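Local coordinates for protein S-adenosylmethionine-dependent methyltransferase (Clostridium acetobutylicum, PDB 1Y8C) that probably transfers methyl groups from S-adenosylmethionine to an acceptor, as a class I methyltransferase of Rossmann-like fold, at residues C108-N113 and D141-Y146; V223-N228 and T235-Y240. All blocks are in the same frame, centred on the assembly; numbering follows the deposited sequence.

Contact 1: residues C108-N113 and D141-Y146; sequences CLDSTN and DINSYY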
loop_
_atom_site.group_PDB
_atom_site.type_symbol
_atom_site.label_atom_id
_atom_site.label_comp_id
_atom_site.label_asym_id
_atom_site.label_seq_id
_atom_site.Cartn_x
_atom_site.Cartn_y
_atom_site.Cartn_z
ATOM N N CYS A 108 2.078 1.316 -0.954
ATOM C CA CYS A 108 2.224 -0.086 -0.587
ATOM C C CYS A 108 0.975 -0.757 -0.003
ATOM O O CYS A 108 -0.132 -0.208 -0.071
ATOM C CB CYS A 108 3.391 -0.192 0.400
ATOM S SG CYS A 108 4.879 0.722 -0.172
ATOM N N LEU A 109 1.165 -1.955 0.552
ATOM C CA LEU A 109 0.090 -2.722 1.179
ATOM C C LEU A 109 -1.104 -2.930 0.269
ATOM O O LEU A 109 -2.248 -2.727 0.675
ATOM C CB LEU A 109 -0.365 -2.023 2.457
ATOM C CG LEU A 109 0.711 -1.882 3.539
ATOM C CD1 LEU A 109 0.187 -1.042 4.688
ATOM C CD2 LEU A 109 1.113 -3.280 4.025
ATOM N N ASP A 110 -0.829 -3.347 -0.959
ATOM C CA ASP A 110 -1.857 -3.601 -1.965
ATOM C C ASP A 110 -2.953 -2.544 -2.101
ATOM O O ASP A 110 -4.075 -2.864 -2.501
ATOM C CB ASP A 110 -2.491 -5.008 -1.780
ATOM C CG ASP A 110 -2.772 -5.367 -0.317
ATOM O OD1 ASP A 110 -1.822 -5.697 0.416
ATOM O OD2 ASP A 110 -3.946 -5.332 0.104
ATOM N N SER A 111 -2.637 -1.283 -1.810
ATOM C CA SER A 111 -3.654 -0.235 -1.939
ATOM C C SER A 111 -4.142 -0.088 -3.371
ATOM O O SER A 111 -5.317 0.150 -3.614
ATOM C CB SER A 111 -3.122 1.100 -1.425
ATOM O OG SER A 111 -3.085 1.088 -0.004
ATOM N N THR A 112 -3.231 -0.241 -4.317
ATOM C CA THR A 112 -3.565 -0.158 -5.725
ATOM C C THR A 112 -4.704 -1.123 -6.092
ATOM O O THR A 112 -5.508 -0.823 -6.970
ATOM C CB THR A 112 -2.314 -0.464 -6.590
ATOM O OG1 THR A 112 -1.324 0.547 -6.356
ATOM C CG2 THR A 112 -2.654 -0.509 -8.081
ATOM N N ASN A 113 -4.802 -2.274 -5.434
ATOM C CA ASN A 113 -5.883 -3.193 -5.784
ATOM C C ASN A 113 -7.271 -2.678 -5.419
ATOM O O ASN A 113 -8.257 -3.183 -5.925
ATOM C CB ASN A 113 -5.695 -4.570 -5.132
ATOM C CG ASN A 113 -4.442 -5.272 -5.593
ATOM O OD1 ASN A 113 -3.361 -5.039 -5.056
ATOM N ND2 ASN A 113 -4.573 -6.130 -6.600
ATOM N N ASP A 141 3.072 -1.735 -4.717
ATOM C CA ASP A 141 2.900 -3.172 -4.836
ATOM C C ASP A 141 1.448 -3.527 -5.002
ATOM O O ASP A 141 0.564 -2.721 -4.727
ATOM C CB ASP A 141 3.449 -3.897 -3.608
ATOM C CG ASP A 141 2.628 -3.641 -2.362
ATOM O OD1 ASP A 141 1.481 -4.137 -2.276
ATOM O OD2 ASP A 141 3.134 -2.939 -1.465
ATOM N N ILE A 142 1.210 -4.747 -5.458
ATOM C CA ILE A 142 -0.144 -5.228 -5.637
ATOM C C ILE A 142 -0.193 -6.696 -5.272
ATOM O O ILE A 142 0.836 -7.376 -5.230
ATOM C CB ILE A 142 -0.609 -5.100 -7.096
ATOM C CG1 ILE A 142 0.175 -6.079 -7.980
ATOM C CG2 ILE A 142 -0.439 -3.660 -7.568
ATOM C CD1 ILE A 142 -0.341 -6.171 -9.406
ATOM N N ASN A 143 -1.391 -7.177 -4.971
ATOM C CA ASN A 143 -1.548 -8.584 -4.678
ATOM C C ASN A 143 -1.638 -9.145 -6.078
ATOM O O ASN A 143 -2.272 -8.549 -6.957
ATOM C CB ASN A 143 -2.825 -8.858 -3.891
ATOM C CG ASN A 143 -2.622 -8.712 -2.387
ATOM O OD1 ASN A 143 -1.609 -9.147 -1.842
ATOM N ND2 ASN A 143 -3.591 -8.111 -1.710
ATOM N N SER A 144 -0.967 -10.268 -6.292
ATOM C CA SER A 144 -0.933 -10.896 -7.601
ATOM C C SER A 144 -2.289 -11.459 -7.972
ATOM O O SER A 144 -3.140 -11.705 -7.116
ATOM C CB SER A 144 0.083 -12.016 -7.607
ATOM O OG SER A 144 -0.349 -13.055 -6.756
ATOM N N TYR A 145 -2.487 -11.663 -9.264
ATOM C CA TYR A 145 -3.741 -12.204 -9.753
ATOM C C TYR A 145 -3.948 -13.602 -9.176
ATOM O O TYR A 145 -5.071 -14.001 -8.897
ATOM C CB TYR A 145 -3.713 -12.285 -11.278
ATOM C CG TYR A 145 -5.027 -12.705 -11.862
ATOM C CD1 TYR A 145 -5.996 -11.754 -12.208
ATOM C CD2 TYR A 145 -5.333 -14.054 -12.020
ATOM C CE1 TYR A 145 -7.239 -12.141 -12.695
ATOM C CE2 TYR A 145 -6.568 -14.452 -12.501
ATOM C CZ TYR A 145 -7.517 -13.499 -12.837
ATOM O OH TYR A 145 -8.741 -13.905 -13.312
ATOM N N TYR A 146 -2.861 -14.344 -8.996
ATOM C CA TYR A 146 -2.966 -15.693 -8.473
ATOM C C TYR A 146 -3.371 -15.692 -7.016
ATOM O O TYR A 146 -4.135 -16.547 -6.576
ATOM C CB TYR A 146 -1.634 -16.411 -8.628
ATOM C CG TYR A 146 -1.656 -17.849 -8.174
ATOM C CD1 TYR A 146 -2.224 -18.851 -8.972
ATOM C CD2 TYR A 146 -1.097 -18.215 -6.948
ATOM C CE1 TYR A 146 -2.222 -20.184 -8.554
ATOM C CE2 TYR A 146 -1.096 -19.535 -6.521
ATOM C CZ TYR A 146 -1.651 -20.510 -7.323
ATOM O OH TYR A 146 -1.604 -21.811 -6.900
HETATM O O HOH W 1 -0.274 -0.518 -3.724
#
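In this Rossmann-like methyltransferase fold, the loop that leaves strand 104-107 curls over the end of the neighbouring parallel strand 136-143. C108 to S111 form a type I' turn, with L109 and D110 both in left-handed conformations, and the D141 carboxylate is pressed against it. Its chi1 of 69° puts CG in the crowded position between backbone N and C. From there OD1 accepts the backbone N of D110 at 2.8 Å through its syn lone pair, while OD2 takes a weak, bent bond from L109 N and has a stronger partner in Y226 OH. The D110 carboxylate is 4.5 Å from D141, OD1 to OD1; R237 NH1 forms salt bridges to both, which probably eases the repulsion. N143 packs its ND2 3.2 Å from D110 CG, the two flat groups tilted by 30°, but that ND2 hydrogen-bonds to E200 OE1. Further along, the N113 amide grips the strand: OD1 accepts N143 N at 2.9 Å, the donor lying above the carbonyl plane, and ND2 gives a weak bond to N143 O. Beside it I142 CG2 rests on T112 CB. Contact with 141-146 is looser at the partly exposed L109: its side chain turns away onto W23, and CB comes nearest, 5.3 Å from D141 OD2. Between turn and strand, a water accepts from T112 N and donates to D141 O at 2.6 Å.

Contact 2: residues V223-N228 and T235-Y240; sequences VDCYSN and TERITY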
loop_
_atom_site.group_PDB
_atom_site.type_symbol
_atom_site.label_atom_id
_atom_site.label_comp_id
_atom_site.label_asym_id
_atom_site.label_seq_id
_atom_site.Cartn_x
_atom_site.Cartn_y
_atom_site.Cartn_z
ATOM N N VAL A 223 9.861 -6.995 -9.231
ATOM C CA VAL A 223 10.322 -8.076 -8.371
ATOM C C VAL A 223 9.245 -8.719 -7.499
ATOM O O VAL A 223 8.075 -8.324 -7.514
ATOM C CB VAL A 223 11.434 -7.590 -7.442
ATOM C CG1 VAL A 223 12.545 -6.959 -8.259
ATOM C CG2 VAL A 223 10.861 -6.605 -6.416
ATOM N N ASP A 224 9.672 -9.711 -6.723
ATOM C CA ASP A 224 8.788 -10.442 -5.829
ATOM C C ASP A 224 8.836 -9.888 -4.414
ATOM O O ASP A 224 9.870 -9.911 -3.753
ATOM C CB ASP A 224 9.174 -11.921 -5.797
ATOM C CG ASP A 224 8.160 -12.775 -5.055
ATOM O OD1 ASP A 224 7.778 -12.423 -3.913
ATOM O OD2 ASP A 224 7.754 -13.821 -5.614
ATOM N N CYS A 225 7.694 -9.393 -3.964
ATOM C CA CYS A 225 7.540 -8.848 -2.632
ATOM C C CYS A 225 8.771 -8.200 -1.999
ATOM O O CYS A 225 9.389 -8.766 -1.100
ATOM C CB CYS A 225 7.014 -9.936 -1.713
ATOM S SG CYS A 225 6.446 -9.326 -0.126
ATOM N N TYR A 226 9.094 -7.000 -2.475
ATOM C CA TYR A 226 10.213 -6.189 -1.989
ATOM C C TYR A 226 11.553 -6.907 -1.769
ATOM O O TYR A 226 12.092 -6.942 -0.665
ATOM C CB TYR A 226 9.790 -5.457 -0.703
ATOM C CG TYR A 226 8.621 -4.510 -0.899
ATOM C CD1 TYR A 226 7.304 -4.986 -0.920
ATOM C CD2 TYR A 226 8.833 -3.147 -1.120
ATOM C CE1 TYR A 226 6.228 -4.127 -1.162
ATOM C CE2 TYR A 226 7.768 -2.282 -1.370
ATOM C CZ TYR A 226 6.470 -2.771 -1.394
ATOM O OH TYR A 226 5.429 -1.909 -1.689
ATOM N N SER A 227 12.100 -7.454 -2.844
ATOM C CA SER A 227 13.372 -8.143 -2.781
ATOM C C SER A 227 13.863 -8.285 -4.208
ATOM O O SER A 227 13.118 -8.038 -5.158
ATOM C CB SER A 227 13.206 -9.529 -2.151
ATOM O OG SER A 227 12.558 -10.422 -3.048
ATOM N N ASN A 228 15.117 -8.690 -4.359
ATOM C CA ASN A 228 15.696 -8.865 -5.682
ATOM C C ASN A 228 15.107 -10.063 -6.412
ATOM O O ASN A 228 15.236 -10.161 -7.624
ATOM C CB ASN A 228 17.204 -9.046 -5.569
ATOM C CG ASN A 228 17.908 -7.789 -5.101
ATOM O OD1 ASN A 228 18.992 -7.857 -4.516
ATOM N ND2 ASN A 228 17.307 -6.631 -5.371
ATOM N N THR A 235 4.009 -16.123 -7.345
ATOM C CA THR A 235 4.278 -14.946 -6.526
ATOM C C THR A 235 2.973 -14.361 -5.990
ATOM O O THR A 235 1.993 -14.272 -6.708
ATOM C CB THR A 235 5.003 -13.882 -7.342
ATOM O OG1 THR A 235 6.238 -14.424 -7.828
ATOM C CG2 THR A 235 5.290 -12.651 -6.482
ATOM N N GLU A 236 2.958 -13.964 -4.727
ATOM C CA GLU A 236 1.741 -13.426 -4.160
ATOM C C GLU A 236 1.703 -11.908 -4.094
ATOM O O GLU A 236 0.630 -11.313 -4.060
ATOM C CB GLU A 236 1.521 -13.997 -2.766
ATOM C CG GLU A 236 1.475 -15.501 -2.729
ATOM C CD GLU A 236 0.854 -16.029 -1.450
ATOM O OE1 GLU A 236 0.781 -15.260 -0.459
ATOM O OE2 GLU A 236 0.439 -17.211 -1.435
ATOM N N ARG A 237 2.867 -11.276 -4.071
ATOM C CA ARG A 237 2.922 -9.821 -3.986
ATOM C C ARG A 237 3.995 -9.273 -4.915
ATOM O O ARG A 237 5.178 -9.536 -4.741
ATOM C CB ARG A 237 3.204 -9.378 -2.541
ATOM C CG ARG A 237 3.139 -7.868 -2.358
ATOM C CD ARG A 237 3.382 -7.427 -0.920
ATOM N NE ARG A 237 2.358 -7.891 0.004
ATOM C CZ ARG A 237 1.163 -7.326 0.176
ATOM N NH1 ARG A 237 0.815 -6.251 -0.518
ATOM N NH2 ARG A 237 0.301 -7.842 1.053
ATOM N N ILE A 238 3.571 -8.500 -5.901
ATOM C CA ILE A 238 4.492 -7.937 -6.859
ATOM C C ILE A 238 4.856 -6.488 -6.574
ATOM O O ILE A 238 3.983 -5.637 -6.396
ATOM C CB ILE A 238 3.910 -8.052 -8.284
ATOM C CG1 ILE A 238 3.721 -9.537 -8.632
ATOM C CG2 ILE A 238 4.816 -7.337 -9.269
ATOM C CD1 ILE A 238 2.988 -9.829 -9.931
ATOM N N THR A 239 6.153 -6.205 -6.512
ATOM C CA THR A 239 6.580 -4.835 -6.271
ATOM C C THR A 239 7.127 -4.206 -7.540
ATOM O O THR A 239 8.120 -4.664 -8.086
ATOM C CB THR A 239 7.649 -4.752 -5.184
ATOM O OG1 THR A 239 7.092 -5.155 -3.921
ATOM C CG2 THR A 239 8.156 -3.313 -5.075
ATOM N N TYR A 240 6.449 -3.168 -8.013
ATOM C CA TYR A 240 6.870 -2.458 -9.208
ATOM C C TYR A 240 7.693 -1.225 -8.848
ATOM O O TYR A 240 7.461 -0.559 -7.830
ATOM C CB TYR A 240 5.673 -1.981 -10.024
ATOM C CG TYR A 240 5.002 -3.031 -10.878
ATOM C CD1 TYR A 240 3.954 -3.807 -10.374
ATOM C CD2 TYR A 240 5.386 -3.221 -12.204
ATOM C CE1 TYR A 240 3.299 -4.741 -11.167
ATOM C CE2 TYR A 240 4.742 -4.154 -13.013
ATOM C CZ TYR A 240 3.696 -4.909 -12.484
ATOM O OH TYR A 240 3.050 -5.809 -13.297
HETATM O O HOH W 2 5.075 -12.776 -2.984
#
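An antiparallel pair at the margin of the seven-stranded methyltransferase sheet, outermost strand 217-224 beside strand 237-244, forms the end of a beta hairpin with a long connecting loop. V223 and T239 are a hydrogen-bonded pair: V223 N gives to T239 O, and T239 N returns a bond to V223 O at 3.0 Å. D224 and I238 follow as a non-hydrogen-bonded pair on the opposite face. Next the first strand breaks off. C225 and Y226 both take positive phi, yet C225 N still reaches R237 O at 2.6 Å, nearly along the C=O axis.

At the loop end, D224 and T235 face each other tip to tip, and T235 OG1 is also bonded by E232 N. Nearby a water donates to D224 OD1 and accepts from R237 N at 2.9 Å.

The bend at C225 and Y226 brings Y226 across T239 at about a right angle. T239 has OG1 beside its own backbone N (chi1 -66°), where it accepts the backbone N of Y226 at 3.1 Å. The same OG1 sits 3.0 Å above the Y226 ring plane, out toward the rim near CD1, and CG2 makes a CH-pi contact 4.0 Å from the ring centroid. One threonine thus meets both the backbone and the ring of Y226, whose OH goes on to D141 and whose ring stacks with W23. R237, whose guanidinium has D141 as its strongest partner and D17 at NE, runs extended until chi3, where it bends; C225 SG meets the guanidinium at its edge and lies 3.7 Å from R237 CD.

In the fold
Contacts 1 and 2 have centres about 10 Å apart and meet where strands 136-143 and 237-244 run side by side. The closest join is D141 OD2 to Y226 OH, 2.5 Å and probably a hydrogen bond, with C108 SG packed 3.1 Å from that same hydroxyl. A second, separate polar join, S144 OG to T235 O at 2.6 Å, ties the N-cap of helix 145-152 to the hairpin loop. S111 also touches A45, in the glycine-rich loop after strand 40-44, so contact 1 probably borders the S-adenosylmethionine pocket.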